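Long-range contact in protein KP700603 (Klebsiella pneumoniae 700603, PDB 5KVK), which is of unknown function but belongs to the CinA (competence-damaged protein) superfamily, with a possible role in outer membrane biogenesis: residues A[87-92]-A[125-130]. Numbering follows the deposited sequence.
Sequences ACVQEM and TVWFAW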
loop_
_atom_site.group_PDB
_atom_site.type_symbol
_atom_site.label_atom_id
_atom_site.label_comp_id
_atom_site.label_asym_id
_atom_site.label_seq_id
_atom_site.Cartn_x
_atom_site.Cartn_y
_atom_site.Cartn_z
ATOM N N ALA A 87 -2.565 10.214 -18.932
ATOM C CA ALA A 87 -2.963 11.374 -18.138
ATOM C C ALA A 87 -3.198 10.972 -16.697
ATOM O O ALA A 87 -2.846 11.700 -15.767
ATOM C CB ALA A 87 -4.219 12.025 -18.728
ATOM N N CYS A 88 -3.868 9.841 -16.474
ATOM C CA CYS A 88 -4.164 9.492 -15.102
ATOM C C CYS A 88 -2.889 9.197 -14.308
ATOM O O CYS A 88 -2.749 9.683 -13.175
ATOM C CB CYS A 88 -5.142 8.325 -15.035
ATOM S SG CYS A 88 -5.457 7.854 -13.297
ATOM N N VAL A 89 -1.925 8.440 -14.880
ATOM C CA VAL A 89 -0.724 8.156 -14.103
ATOM C C VAL A 89 0.084 9.417 -13.861
ATOM O O VAL A 89 0.704 9.532 -12.804
ATOM C CB VAL A 89 0.174 7.046 -14.712
ATOM C CG1 VAL A 89 -0.518 5.674 -14.476
ATOM C CG2 VAL A 89 0.487 7.301 -16.179
ATOM N N GLN A 90 0.058 10.381 -14.797
ATOM C CA GLN A 90 0.695 11.685 -14.552
ATOM C C GLN A 90 0.084 12.346 -13.316
ATOM O O GLN A 90 0.801 12.719 -12.376
ATOM C CB GLN A 90 0.576 12.586 -15.771
ATOM C CG GLN A 90 1.451 12.160 -16.883
ATOM C CD GLN A 90 1.181 12.904 -18.187
ATOM O OE1 GLN A 90 0.036 13.290 -18.486
ATOM N NE2 GLN A 90 2.246 13.117 -18.975
ATOM N N GLU A 91 -1.253 12.440 -13.273
ATOM C CA GLU A 91 -1.900 13.129 -12.152
ATOM C C GLU A 91 -1.739 12.342 -10.851
ATOM O O GLU A 91 -1.466 12.951 -9.795
ATOM C CB GLU A 91 -3.366 13.403 -12.476
ATOM C CG GLU A 91 -3.514 14.449 -13.577
ATOM C CD GLU A 91 -4.949 14.783 -13.881
ATOM O OE1 GLU A 91 -5.227 15.422 -14.901
ATOM O OE2 GLU A 91 -5.805 14.415 -13.085
ATOM N N MET A 92 -1.857 10.999 -10.898
ATOM C CA MET A 92 -1.510 10.190 -9.725
ATOM C C MET A 92 -0.109 10.536 -9.233
ATOM O O MET A 92 0.087 10.696 -8.021
ATOM C CB MET A 92 -1.578 8.708 -10.056
ATOM C CG MET A 92 -3.054 8.242 -10.211
ATOM S SD MET A 92 -3.006 6.471 -10.727
ATOM C CE MET A 92 -2.480 5.665 -9.204
ATOM N N THR A 125 -2.313 -4.713 -19.691
ATOM C CA THR A 125 -1.901 -3.353 -19.984
ATOM C C THR A 125 -1.715 -2.515 -18.715
ATOM O O THR A 125 -2.606 -2.432 -17.850
ATOM C CB THR A 125 -2.932 -2.696 -20.899
ATOM O OG1 THR A 125 -3.117 -3.463 -22.117
ATOM C CG2 THR A 125 -2.488 -1.271 -21.261
ATOM N N VAL A 126 -0.559 -1.879 -18.615
ATOM C CA VAL A 126 -0.205 -1.124 -17.419
ATOM C C VAL A 126 0.496 0.177 -17.848
ATOM O O VAL A 126 1.479 0.159 -18.609
ATOM C CB VAL A 126 0.718 -1.920 -16.466
ATOM C CG1 VAL A 126 0.999 -1.116 -15.251
ATOM C CG2 VAL A 126 0.155 -3.297 -16.019
ATOM N N TRP A 127 0.018 1.308 -17.339
ATOM C CA TRP A 127 0.683 2.602 -17.513
ATOM C C TRP A 127 1.524 2.928 -16.284
ATOM O O TRP A 127 1.093 2.681 -15.152
ATOM C CB TRP A 127 -0.366 3.715 -17.677
ATOM C CG TRP A 127 -0.719 3.978 -19.121
ATOM C CD1 TRP A 127 -1.822 3.512 -19.784
ATOM C CD2 TRP A 127 0.043 4.749 -20.070
ATOM N NE1 TRP A 127 -1.813 3.981 -21.109
ATOM C CE2 TRP A 127 -0.674 4.726 -21.304
ATOM C CE3 TRP A 127 1.251 5.467 -20.002
ATOM C CZ2 TRP A 127 -0.224 5.402 -22.448
ATOM C CZ3 TRP A 127 1.701 6.120 -21.150
ATOM C CH2 TRP A 127 0.968 6.081 -22.355
ATOM N N PHE A 128 2.688 3.520 -16.520
ATOM C CA PHE A 128 3.616 3.941 -15.489
ATOM C C PHE A 128 3.929 5.424 -15.632
ATOM O O PHE A 128 4.053 5.946 -16.753
ATOM C CB PHE A 128 4.933 3.188 -15.607
ATOM C CG PHE A 128 4.803 1.692 -15.483
ATOM C CD1 PHE A 128 4.396 0.907 -16.586
ATOM C CD2 PHE A 128 5.080 1.079 -14.265
ATOM C CE1 PHE A 128 4.282 -0.495 -16.442
ATOM C CE2 PHE A 128 4.963 -0.307 -14.125
ATOM C CZ PHE A 128 4.555 -1.076 -15.208
ATOM N N ALA A 129 4.122 6.072 -14.500
ATOM C CA ALA A 129 4.781 7.384 -14.491
ATOM C C ALA A 129 5.882 7.387 -13.444
ATOM O O ALA A 129 5.716 6.851 -12.327
ATOM C CB ALA A 129 3.759 8.478 -14.214
ATOM N N TRP A 130 6.989 8.042 -13.782
ATOM C CA TRP A 130 8.074 8.329 -12.865
ATOM C C TRP A 130 8.198 9.841 -12.858
ATOM O O TRP A 130 8.459 10.447 -13.896
ATOM C CB TRP A 130 9.387 7.683 -13.341
ATOM C CG TRP A 130 9.375 6.192 -13.523
ATOM C CD1 TRP A 130 9.828 5.216 -12.629
ATOM C CD2 TRP A 130 8.885 5.492 -14.658
ATOM N NE1 TRP A 130 9.633 3.942 -13.183
ATOM C CE2 TRP A 130 9.048 4.095 -14.410
ATOM C CE3 TRP A 130 8.322 5.905 -15.886
ATOM C CZ2 TRP A 130 8.664 3.127 -15.332
ATOM C CZ3 TRP A 130 7.958 4.954 -16.813
ATOM C CH2 TRP A 130 8.165 3.573 -16.550
#
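V89, on helix 86-100, lays its side chain over the strand between W127 and A129, the two residues whose CB atoms face the helix. Both V89 methyls reach W127 CB. CG1, anti to the carbonyl carbon, lies 3.8 Å from W127 CB and is also 3.5 Å from W127 O. CG2 runs on to F128 O, at 3.9 Å. The side chains of V89 and W127 cross at about a right angle, and CB is the part of W127's side chain nearest V89; beyond it the indole leads away, leaving CG2 only an oblique approach to the ring. A129, two residues further along the strand, points its CB at the helix, 3.9 Å from V89 CB and 3.5 Å from V89 O, touching backbone as well as side chain. The short segment axes approach to 7.4 Å at 38°, consistent with contacts made by methyls and CB atoms. S109, on the adjoining strand 104-110, also touches V89, placing the helix over one face of the mixed sheet, while F128 and W130 pack on helix 147-165 across the opposite face. Apolar CH groups meet each other and main-chain carbonyls without a polar bond between the segments, so the packing is probably dispersive and hydrophobic.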